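Local coordinates for putative Lipoprotein (Shewanella oneidensis, PDB 3U24) that is of unknown function but binds zinc, and is probably a lipoprotein related to the metallopeptidases, at residues N30-D35 against D98-S103; D35-S40 against K429-N434; N89-Y94 against R567-E572; F252-G257 against Y524-R529. All coordinates share one frame; numbering follows the deposited sequence.

Contact 1: residues N30-D35 against D98-S103. With ZN (zinc ion), chain H.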
# COMPACT_ATOMS: atom_id res chain seq x y z
N ASN A 30 -7.41 -19.35 14.81
CA ASN A 30 -6.13 -19.35 15.51
C ASN A 30 -5.19 -20.52 15.06
O ASN A 30 -3.98 -20.29 14.87
CB ASN A 30 -6.31 -19.25 17.04
CG ASN A 30 -6.68 -17.81 17.48
OD1 ASN A 30 -6.16 -16.81 16.95
ND2 ASN A 30 -7.61 -17.70 18.43
N ALA A 31 -5.75 -21.71 14.82
CA ALA A 31 -4.93 -22.82 14.32
C ALA A 31 -4.45 -22.55 12.90
O ALA A 31 -3.36 -22.95 12.52
CB ALA A 31 -5.71 -24.13 14.36
N PHE A 32 -5.25 -21.87 12.10
CA PHE A 32 -4.85 -21.54 10.76
C PHE A 32 -3.60 -20.63 10.75
O PHE A 32 -2.64 -20.85 10.03
CB PHE A 32 -5.99 -20.84 10.01
CG PHE A 32 -5.57 -20.28 8.70
CD1 PHE A 32 -5.42 -21.09 7.63
CD2 PHE A 32 -5.27 -18.95 8.58
CE1 PHE A 32 -5.00 -20.60 6.42
CE2 PHE A 32 -4.84 -18.44 7.38
CZ PHE A 32 -4.70 -19.28 6.30
N ILE A 33 -3.65 -19.56 11.52
CA ILE A 33 -2.52 -18.65 11.65
C ILE A 33 -1.31 -19.41 12.20
O ILE A 33 -0.21 -19.29 11.67
CB ILE A 33 -2.88 -17.42 12.54
CG1 ILE A 33 -3.95 -16.55 11.83
CG2 ILE A 33 -1.64 -16.61 12.93
CD1 ILE A 33 -3.58 -16.22 10.40
N ASP A 34 -1.50 -20.23 13.23
CA ASP A 34 -0.39 -21.05 13.67
C ASP A 34 0.22 -21.91 12.56
O ASP A 34 1.45 -21.97 12.43
CB ASP A 34 -0.78 -21.90 14.85
CG ASP A 34 -0.95 -21.08 16.13
OD1 ASP A 34 -0.47 -19.92 16.17
OD2 ASP A 34 -1.56 -21.62 17.08
N ASP A 35 -0.62 -22.52 11.72
CA ASP A 35 -0.13 -23.33 10.65
C ASP A 35 0.53 -22.49 9.58
O ASP A 35 1.48 -22.94 8.99
CB ASP A 35 -1.25 -24.15 10.01
CG ASP A 35 -1.76 -25.22 10.94
OD1 ASP A 35 -1.03 -25.52 11.90
OD2 ASP A 35 -2.89 -25.76 10.73
N ASP A 98 -10.33 -17.71 2.81
CA ASP A 98 -10.59 -18.42 1.56
C ASP A 98 -9.87 -17.76 0.36
O ASP A 98 -9.18 -18.42 -0.42
CB ASP A 98 -12.08 -18.42 1.31
CG ASP A 98 -12.51 -19.49 0.33
OD1 ASP A 98 -11.87 -20.54 0.23
OD2 ASP A 98 -13.53 -19.28 -0.32
N ASN A 99 -10.05 -16.45 0.24
CA ASN A 99 -9.41 -15.68 -0.78
C ASN A 99 -7.87 -15.71 -0.70
O ASN A 99 -7.20 -15.84 -1.72
CB ASN A 99 -9.88 -14.21 -0.71
CG ASN A 99 -9.36 -13.40 -1.89
OD1 ASN A 99 -9.74 -13.66 -3.02
ND2 ASN A 99 -8.47 -12.47 -1.64
N LEU A 100 -7.30 -15.56 0.49
CA LEU A 100 -5.86 -15.67 0.64
C LEU A 100 -5.38 -17.05 0.14
O LEU A 100 -4.40 -17.15 -0.62
CB LEU A 100 -5.45 -15.47 2.10
CG LEU A 100 -3.97 -15.68 2.44
CD1 LEU A 100 -3.18 -14.52 1.85
CD2 LEU A 100 -3.84 -15.82 3.95
N LEU A 101 -6.07 -18.10 0.56
CA LEU A 101 -5.72 -19.44 0.11
C LEU A 101 -5.79 -19.58 -1.43
O LEU A 101 -4.85 -20.07 -2.06
CB LEU A 101 -6.54 -20.54 0.85
CG LEU A 101 -6.28 -20.73 2.37
CD1 LEU A 101 -7.26 -21.71 3.02
CD2 LEU A 101 -4.83 -21.14 2.65
N SER A 102 -6.88 -19.14 -2.04
CA SER A 102 -7.00 -19.27 -3.48
C SER A 102 -5.91 -18.48 -4.17
O SER A 102 -5.37 -18.90 -5.17
CB SER A 102 -8.38 -18.80 -3.98
OG SER A 102 -9.37 -19.70 -3.51
N SER A 103 -5.57 -17.33 -3.64
CA SER A 103 -4.58 -16.53 -4.32
C SER A 103 -3.17 -17.09 -4.15
O SER A 103 -2.37 -16.95 -5.04
CB SER A 103 -4.66 -15.09 -3.87
OG SER A 103 -4.13 -14.98 -2.58
ZN ZN H . -1.32 -27.22 13.41
O HOH W 1 -2.78 -25.65 14.34
O HOH W 2 -3.64 -28.09 12.81
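Phe32 reaches from helix 25-39 to Leu100 and Leu101 on helix 88-111. This is apolar helix-helix packing in the largely helical DUF885 fold. The backbones stay well apart, with CA of Phe32 10.9 Å from CA of Leu101, and the Phe32 and leucine side chains together bridge that distance. The CB of Phe32 points toward helix 88-111. With CG anti to the backbone N (chi1 170°), the ring is carried on in that direction. CB, CG and the CD carbons only carry the ring across; CE1 and CZ make the touch. CE1 is 3.8 Å from CD2 of Leu101. CZ, at the tip, touches both leucines, 4.1 Å from CD2 of Leu101 and 4.3 Å from CD2 of Leu100. Both methyls come at the ring edge, near its plane. The side chains of Phe32 and Leu101 run alongside each other, pointing opposite ways. Gln74 of helix 61-79 touches both Phe32 and Leu101, and Phe432 packs on Leu100. No hydrogen bond joins the two segments. Asp35 takes no part in the touch and carries a zinc ion instead. Its OD1 binds the metal at 2.3 Å, and two waters also bind it. One of these waters donates to Asp35 OD2 at 3.2 Å.

Contact 2: residues D35-S40 against K429-N434. With ZN (zinc ion), chain H; EDO (1,2-ethanediol), chain X.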
# COMPACT_ATOMS: atom_id res chain seq x y z
N ASP A 35 -0.62 -22.52 11.72
CA ASP A 35 -0.13 -23.33 10.65
C ASP A 35 0.53 -22.49 9.58
O ASP A 35 1.48 -22.94 8.99
CB ASP A 35 -1.25 -24.15 10.01
CG ASP A 35 -1.76 -25.22 10.94
OD1 ASP A 35 -1.03 -25.52 11.90
OD2 ASP A 35 -2.89 -25.76 10.73
N LEU A 36 0.02 -21.29 9.34
CA LEU A 36 0.61 -20.42 8.33
C LEU A 36 2.02 -20.08 8.77
O LEU A 36 2.91 -20.11 7.96
CB LEU A 36 -0.21 -19.16 8.09
CG LEU A 36 0.24 -18.27 6.94
CD1 LEU A 36 0.20 -19.01 5.62
CD2 LEU A 36 -0.58 -16.97 6.94
N TRP A 37 2.22 -19.80 10.05
CA TRP A 37 3.53 -19.44 10.54
C TRP A 37 4.53 -20.59 10.58
O TRP A 37 5.75 -20.36 10.43
CB TRP A 37 3.44 -18.82 11.91
CG TRP A 37 2.69 -17.52 12.02
CD1 TRP A 37 2.20 -16.98 13.18
CD2 TRP A 37 2.35 -16.55 10.96
NE1 TRP A 37 1.61 -15.78 12.93
CE2 TRP A 37 1.67 -15.46 11.63
CE3 TRP A 37 2.55 -16.47 9.59
CZ2 TRP A 37 1.17 -14.37 10.95
CZ3 TRP A 37 2.06 -15.34 8.90
CH2 TRP A 37 1.38 -14.32 9.57
N GLN A 38 4.05 -21.80 10.76
CA GLN A 38 4.86 -23.01 10.67
C GLN A 38 5.32 -23.25 9.24
O GLN A 38 6.42 -23.71 9.04
CB GLN A 38 4.06 -24.21 11.20
CG GLN A 38 4.65 -25.59 10.96
CD GLN A 38 3.85 -26.69 11.71
OE1 GLN A 38 2.93 -27.32 11.14
NE2 GLN A 38 4.17 -26.89 13.00
N LEU A 39 4.47 -22.96 8.25
CA LEU A 39 4.83 -23.05 6.84
C LEU A 39 5.79 -21.96 6.44
O LEU A 39 6.70 -22.20 5.65
CB LEU A 39 3.59 -22.93 5.95
CG LEU A 39 3.82 -22.74 4.45
CD1 LEU A 39 4.25 -24.06 3.83
CD2 LEU A 39 2.58 -22.18 3.79
N SER A 40 5.58 -20.75 6.95
CA SER A 40 6.42 -19.60 6.57
C SER A 40 6.82 -18.75 7.77
O SER A 40 6.21 -17.74 8.12
CB SER A 40 5.66 -18.77 5.57
OG SER A 40 6.39 -17.62 5.30
N LYS A 429 -8.13 -10.08 10.19
CA LYS A 429 -8.30 -8.78 9.55
C LYS A 429 -7.07 -7.93 9.71
O LYS A 429 -6.74 -7.17 8.81
CB LYS A 429 -9.48 -7.99 10.11
CG LYS A 429 -10.83 -8.63 9.88
CD LYS A 429 -11.97 -7.63 10.11
CE LYS A 429 -12.07 -7.19 11.56
NZ LYS A 429 -13.49 -6.93 11.88
N SER A 430 -6.41 -8.01 10.86
CA SER A 430 -5.21 -7.21 11.07
C SER A 430 -4.10 -7.65 10.11
O SER A 430 -3.46 -6.83 9.54
CB SER A 430 -4.74 -7.29 12.53
OG SER A 430 -5.69 -6.67 13.37
N LEU A 431 -3.96 -8.96 9.89
CA LEU A 431 -2.93 -9.47 8.98
C LEU A 431 -3.30 -9.37 7.51
O LEU A 431 -2.44 -9.12 6.68
CB LEU A 431 -2.64 -10.93 9.32
CG LEU A 431 -2.10 -11.22 10.72
CD1 LEU A 431 -2.07 -12.74 11.00
CD2 LEU A 431 -0.73 -10.61 10.91
N PHE A 432 -4.55 -9.61 7.16
CA PHE A 432 -4.89 -9.80 5.75
C PHE A 432 -6.02 -8.95 5.29
O PHE A 432 -6.74 -9.34 4.39
CB PHE A 432 -5.27 -11.24 5.47
CG PHE A 432 -4.28 -12.21 5.96
CD1 PHE A 432 -3.00 -12.18 5.47
CD2 PHE A 432 -4.60 -13.11 6.91
CE1 PHE A 432 -2.05 -13.05 5.94
CE2 PHE A 432 -3.66 -14.01 7.39
CZ PHE A 432 -2.38 -13.95 6.93
N GLY A 433 -6.13 -7.76 5.86
CA GLY A 433 -7.23 -6.85 5.56
C GLY A 433 -7.09 -6.21 4.20
O GLY A 433 -6.07 -6.30 3.58
N ASN A 434 -8.14 -5.53 3.75
CA ASN A 434 -8.24 -5.09 2.36
C ASN A 434 -7.76 -3.68 2.21
O ASN A 434 -8.34 -2.77 2.75
CB ASN A 434 -9.71 -5.23 1.92
CG ASN A 434 -9.94 -4.91 0.48
OD1 ASN A 434 -10.40 -3.82 0.16
ND2 ASN A 434 -9.64 -5.85 -0.39
ZN ZN H . -1.32 -27.22 13.41
C1 EDO X . 9.80 -23.91 11.12
O1 EDO X . 9.38 -24.77 10.06
C2 EDO X . 8.57 -23.32 11.79
O2 EDO X . 8.68 -23.56 13.20
O HOH W 2 -3.64 -28.09 12.81
O HOH W 1 -2.78 -25.65 14.34
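Leu36 meets Phe432, and Trp37 meets Leu431. In each pair the side chains reach toward each other from the two helices. This is apolar helix-helix packing in the largely helical DUF885 fold, made by two consecutive residues on each side. CD2 of Leu36 lies 3.5 Å from CZ of Phe432, at the far end of the ring, and approaches that ring obliquely. The leucine gets there because its CG is anti to the backbone N (chi1 -173°), with CB directed toward helix 427-432. Trp37 starts differently. Its CB is not aimed at the other segment, but the indole swings across so that its six-membered ring comes nearer. CZ2 is 3.6 Å from CD1 of Leu431, and CH2 is 4.1 Å from the same methyl. This approach is oblique too. Within their own segment, CB of Leu431 sits over the centre of the Phe432 ring, 3.6 Å above its plane. This probably helps to fix how the ring is turned. The indole N-H is satisfied elsewhere, since Trp37 NE1 hydrogen-bonds to Tyr369 OH. Helix 25-39 thus packs on the short helix 427-432, some 390 residues further along the chain. Helix 41-47 borders the pair through Trp43 and Ser47, helix 61-79 covers Leu36 through Phe70, and helix 88-111 meets Phe432 through Leu100.

Contact 3: residues N89-Y94 against R567-E572. With ZN (zinc ion), chain D.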
# COMPACT_ATOMS: atom_id res chain seq x y z
N ASN A 89 -18.17 -10.94 12.04
CA ASN A 89 -16.71 -10.99 12.06
C ASN A 89 -16.09 -12.30 11.58
O ASN A 89 -15.02 -12.30 10.92
CB ASN A 89 -16.14 -10.73 13.48
CG ASN A 89 -15.58 -9.34 13.62
OD1 ASN A 89 -16.07 -8.38 12.99
ND2 ASN A 89 -14.52 -9.21 14.42
N GLU A 90 -16.71 -13.40 11.98
CA GLU A 90 -16.24 -14.70 11.56
C GLU A 90 -16.42 -14.87 10.05
O GLU A 90 -15.56 -15.47 9.38
CB GLU A 90 -16.95 -15.79 12.33
CG GLU A 90 -16.53 -15.90 13.78
CD GLU A 90 -17.40 -16.83 14.57
OE1 GLU A 90 -18.51 -17.15 14.05
OE2 GLU A 90 -17.00 -17.26 15.71
N THR A 91 -17.51 -14.33 9.50
CA THR A 91 -17.74 -14.51 8.07
C THR A 91 -16.73 -13.68 7.27
O THR A 91 -16.22 -14.11 6.25
CB THR A 91 -19.22 -14.28 7.65
OG1 THR A 91 -19.38 -14.76 6.31
CG2 THR A 91 -19.61 -12.84 7.68
N ILE A 92 -16.38 -12.52 7.79
CA ILE A 92 -15.28 -11.72 7.19
C ILE A 92 -13.96 -12.49 7.22
O ILE A 92 -13.32 -12.66 6.18
CB ILE A 92 -15.15 -10.34 7.84
CG1 ILE A 92 -16.39 -9.50 7.46
CG2 ILE A 92 -13.85 -9.67 7.38
CD1 ILE A 92 -16.65 -8.33 8.40
N ASP A 93 -13.60 -13.03 8.38
CA ASP A 93 -12.41 -13.87 8.48
C ASP A 93 -12.45 -15.09 7.54
O ASP A 93 -11.44 -15.43 6.90
CB ASP A 93 -12.16 -14.31 9.93
CG ASP A 93 -11.81 -13.12 10.85
OD1 ASP A 93 -11.65 -12.00 10.33
OD2 ASP A 93 -11.69 -13.30 12.08
N TYR A 94 -13.62 -15.73 7.44
CA TYR A 94 -13.79 -16.88 6.59
C TYR A 94 -13.40 -16.49 5.16
O TYR A 94 -12.58 -17.15 4.54
CB TYR A 94 -15.24 -17.41 6.63
CG TYR A 94 -15.51 -18.61 5.77
CD1 TYR A 94 -15.56 -18.51 4.39
CD2 TYR A 94 -15.72 -19.87 6.33
CE1 TYR A 94 -15.80 -19.62 3.60
CE2 TYR A 94 -16.00 -20.97 5.55
CZ TYR A 94 -16.01 -20.83 4.18
OH TYR A 94 -16.27 -21.93 3.38
N ARG A 567 -20.89 -4.03 2.24
CA ARG A 567 -22.16 -3.78 1.57
C ARG A 567 -23.12 -4.93 1.77
O ARG A 567 -24.28 -4.73 2.11
CB ARG A 567 -21.93 -3.59 0.08
CG ARG A 567 -23.21 -3.47 -0.73
CD ARG A 567 -22.93 -3.09 -2.21
NE ARG A 567 -24.20 -3.14 -2.93
CZ ARG A 567 -24.78 -4.25 -3.39
NH1 ARG A 567 -24.19 -5.44 -3.27
NH2 ARG A 567 -25.93 -4.19 -4.00
N GLN A 568 -22.66 -6.15 1.51
CA GLN A 568 -23.52 -7.34 1.60
C GLN A 568 -24.06 -7.48 3.04
O GLN A 568 -25.24 -7.74 3.23
CB GLN A 568 -22.74 -8.60 1.15
CG GLN A 568 -23.57 -9.82 0.77
CD GLN A 568 -22.81 -10.88 -0.10
OE1 GLN A 568 -21.83 -10.57 -0.84
NE2 GLN A 568 -23.28 -12.14 -0.02
N LEU A 569 -23.21 -7.27 4.05
CA LEU A 569 -23.66 -7.43 5.45
C LEU A 569 -24.64 -6.32 5.80
O LEU A 569 -25.60 -6.60 6.49
CB LEU A 569 -22.50 -7.47 6.45
CG LEU A 569 -21.59 -8.69 6.25
CD1 LEU A 569 -20.20 -8.45 6.86
CD2 LEU A 569 -22.23 -9.96 6.77
N MSE A 570 -24.40 -5.10 5.32
CA MSE A 570 -25.28 -3.97 5.63
C MSE A 570 -26.61 -4.09 4.93
O MSE A 570 -27.60 -3.60 5.46
CB MSE A 570 -24.62 -2.60 5.32
CG MSE A 570 -23.61 -2.20 6.36
SE MSE A 570 -22.70 -0.56 6.04
CE MSE A 570 -24.23 0.58 6.45
N LEU A 571 -26.66 -4.73 3.75
CA LEU A 571 -27.95 -4.89 3.02
C LEU A 571 -28.75 -6.11 3.47
O LEU A 571 -29.97 -6.08 3.41
CB LEU A 571 -27.75 -4.91 1.49
CG LEU A 571 -27.37 -3.53 0.89
CD1 LEU A 571 -27.20 -3.60 -0.62
CD2 LEU A 571 -28.42 -2.48 1.28
N GLU A 572 -28.06 -7.18 3.88
CA GLU A 572 -28.66 -8.41 4.48
C GLU A 572 -28.95 -8.19 5.98
O GLU A 572 -29.95 -7.58 6.38
CB GLU A 572 -27.66 -9.57 4.35
CG GLU A 572 -28.13 -10.94 4.85
CD GLU A 572 -26.99 -11.91 5.20
OE1 GLU A 572 -25.79 -11.48 5.17
OE2 GLU A 572 -27.30 -13.10 5.53
ZN ZN D . -24.68 -13.09 5.51
O HOH W 3 -25.30 -14.90 4.89
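Leu569 puts its two methyls over Ile92 and Thr91 of helix 88-111. CD1 lies 3.9 Å from CD1 of Ile92 and 4.0 Å from its CG1, and these two side chains cross obliquely. The other branch, CD2, is 4.0 Å from CG2 of Thr91, and here the side chains lie alongside each other, pointing opposite ways. The fork at CG lets one leucine touch two consecutive residues of helix 88-111. An alanine here, lacking both methyls, would probably open a gap between the helices and leave Thr91 CG2 and Ile92 CD1 without this cover. Tyr558 touches both Ile92 and Leu569 and so borders the same patch. Glu572, the last residue of the chain, binds a zinc ion unevenly, through OE1 at 2.0 Å and OE2 at 2.6 Å. A water on the same metal donates to OE2. CD2 of Leu569 comes within 4.2 Å of the zinc, so the apolar patch runs up to the metal. The arrangement is plain helix-to-helix packing. It ties the C-terminal helix 563-571 to an early helix of the DUF885 fold, beside a surface zinc site.

Contact 4: residues F252-G257 against Y524-R529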
# COMPACT_ATOMS: atom_id res chain seq x y z
N PHE A 252 -8.30 -11.08 -6.76
CA PHE A 252 -7.70 -11.56 -5.51
C PHE A 252 -7.20 -10.43 -4.60
O PHE A 252 -7.42 -10.47 -3.38
CB PHE A 252 -6.51 -12.52 -5.75
CG PHE A 252 -6.89 -13.89 -6.23
CD1 PHE A 252 -7.87 -14.63 -5.57
CD2 PHE A 252 -6.26 -14.45 -7.33
CE1 PHE A 252 -8.21 -15.89 -6.00
CE2 PHE A 252 -6.59 -15.72 -7.78
CZ PHE A 252 -7.59 -16.43 -7.11
N ASP A 253 -6.56 -9.41 -5.17
CA ASP A 253 -5.97 -8.33 -4.39
C ASP A 253 -7.02 -7.33 -3.91
O ASP A 253 -6.98 -6.91 -2.76
CB ASP A 253 -4.93 -7.56 -5.23
CG ASP A 253 -3.66 -8.35 -5.52
OD1 ASP A 253 -3.52 -9.49 -5.00
OD2 ASP A 253 -2.77 -7.82 -6.26
N ILE A 254 -7.92 -6.90 -4.81
CA ILE A 254 -8.85 -5.80 -4.50
C ILE A 254 -10.19 -6.32 -3.96
O ILE A 254 -10.78 -5.75 -3.06
CB ILE A 254 -9.10 -5.00 -5.78
CG1 ILE A 254 -7.77 -4.48 -6.36
CG2 ILE A 254 -10.06 -3.85 -5.56
CD1 ILE A 254 -6.97 -3.53 -5.47
N GLN A 255 -10.64 -7.44 -4.50
CA GLN A 255 -11.89 -8.05 -4.12
C GLN A 255 -13.03 -7.09 -4.31
O GLN A 255 -13.95 -7.02 -3.51
CB GLN A 255 -11.84 -8.61 -2.68
CG GLN A 255 -10.84 -9.72 -2.47
CD GLN A 255 -10.94 -10.35 -1.09
OE1 GLN A 255 -10.12 -10.05 -0.20
NE2 GLN A 255 -11.90 -11.22 -0.92
N ALA A 256 -12.98 -6.37 -5.40
CA ALA A 256 -14.03 -5.45 -5.80
C ALA A 256 -15.24 -6.24 -6.27
O ALA A 256 -15.16 -7.44 -6.66
CB ALA A 256 -13.56 -4.57 -6.96
N GLY A 257 -16.35 -5.52 -6.26
CA GLY A 257 -17.61 -5.98 -6.76
C GLY A 257 -17.80 -5.66 -8.23
O GLY A 257 -18.92 -5.55 -8.68
N TYR A 524 -6.84 2.66 -4.85
CA TYR A 524 -7.36 3.92 -4.33
C TYR A 524 -8.72 4.23 -4.93
O TYR A 524 -9.69 4.50 -4.20
CB TYR A 524 -6.40 5.06 -4.59
CG TYR A 524 -5.00 4.73 -4.20
CD1 TYR A 524 -4.15 4.08 -5.12
CD2 TYR A 524 -4.50 5.04 -2.94
CE1 TYR A 524 -2.87 3.74 -4.78
CE2 TYR A 524 -3.21 4.70 -2.58
CZ TYR A 524 -2.40 4.07 -3.50
OH TYR A 524 -1.13 3.71 -3.20
N TYR A 525 -8.79 4.18 -6.26
CA TYR A 525 -10.02 4.55 -6.94
C TYR A 525 -11.10 3.48 -6.76
O TYR A 525 -12.27 3.78 -6.66
CB TYR A 525 -9.74 4.76 -8.41
CG TYR A 525 -10.93 5.17 -9.21
CD1 TYR A 525 -11.55 6.38 -9.00
CD2 TYR A 525 -11.42 4.34 -10.21
CE1 TYR A 525 -12.66 6.76 -9.74
CE2 TYR A 525 -12.49 4.71 -10.98
CZ TYR A 525 -13.10 5.93 -10.75
OH TYR A 525 -14.20 6.23 -11.49
N SER A 526 -10.68 2.22 -6.80
CA SER A 526 -11.61 1.12 -6.67
C SER A 526 -12.39 1.19 -5.36
O SER A 526 -13.61 1.18 -5.37
CB SER A 526 -10.88 -0.18 -6.79
OG SER A 526 -11.79 -1.22 -6.52
N GLY A 527 -11.70 1.35 -4.25
CA GLY A 527 -12.41 1.47 -2.97
C GLY A 527 -13.25 2.73 -2.86
O GLY A 527 -14.39 2.67 -2.40
N TYR A 528 -12.70 3.87 -3.30
CA TYR A 528 -13.46 5.10 -3.37
C TYR A 528 -14.78 4.96 -4.15
O TYR A 528 -15.85 5.37 -3.68
CB TYR A 528 -12.60 6.19 -3.97
CG TYR A 528 -13.34 7.39 -4.48
CD1 TYR A 528 -14.07 8.21 -3.62
CD2 TYR A 528 -13.28 7.74 -5.82
CE1 TYR A 528 -14.72 9.34 -4.09
CE2 TYR A 528 -13.94 8.85 -6.30
CZ TYR A 528 -14.67 9.64 -5.44
OH TYR A 528 -15.32 10.73 -5.94
N ARG A 529 -14.71 4.37 -5.33
CA ARG A 529 -15.87 4.28 -6.21
C ARG A 529 -16.90 3.37 -5.58
O ARG A 529 -18.08 3.69 -5.57
CB ARG A 529 -15.46 3.77 -7.61
CG ARG A 529 -16.39 4.16 -8.76
CD ARG A 529 -16.56 5.68 -8.96
NE ARG A 529 -17.88 6.14 -8.55
CZ ARG A 529 -18.28 7.42 -8.51
NH1 ARG A 529 -17.49 8.43 -8.88
NH2 ARG A 529 -19.51 7.69 -8.10
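No flat group takes part in the touch between Ser526 and the pair Ile254 and Ala256. The tyrosine rings of helix 523-542 pack on other helices, and two of them meet each other. CD1 of Tyr525 lies at the edge of the Tyr528 ring, in its plane. Tyr524 touches Glu439, a ligand of the zinc site formed with His408 and His414. The contact itself centres on the hydroxyl of Ser526. Its OG is anti to the backbone N (chi1 174°) and reaches toward the end of helix 243-254. CG2 of Ile254 is the nearest atom, 3.3 Å from OG and 4.0 Å from CB of the serine. The methyl of Ala256 joins it, with its CB 3.8 Å from the same OG. No hydrogen bond crosses the contact. Both methyls meet the polar end of a small side chain, which allows a close backbone approach: CA of Ala256 is 7.1 Å from CA of Ser526. Gln255, between the two residues that supply the methyls, has a positive phi of 57° and turns its CB away from helix 523-542. The chain leaves the helix there, and Ala256 comes round on the same side as Ile254. Gly257 N also hydrogen-bonds to Glu530 OE2, later in helix 523-542. The Ser526 side chain is about 9 Å from that of Glu439. This is a helix C-terminus packed on a helix face, in a fold of the Peptidase_MA clan.

Contacts 1 and 2 are neighbours, with centres about 6 Å apart. They share Asp35 and helix 25-39, and they touch through Ile33, Leu100, Leu431 and Phe432. The centres of contacts 1 and 3 are about 18 Å apart, and both use helix 88-111. Lys429 links contact 3 to contact 2. Contact 4 lies nearest the centre of the chain. Asn99 and Asn434 reach it by probable hydrogen bonds to Phe252 O and Ile254 O. Along the chain, contact 1 closes before contact 4 opens; contacts 1, 2 and 3 cross one another. Contact 4 crosses contact 2 and lies between the segments of contact 3. Early helices are thus joined to middle and C-terminal ones.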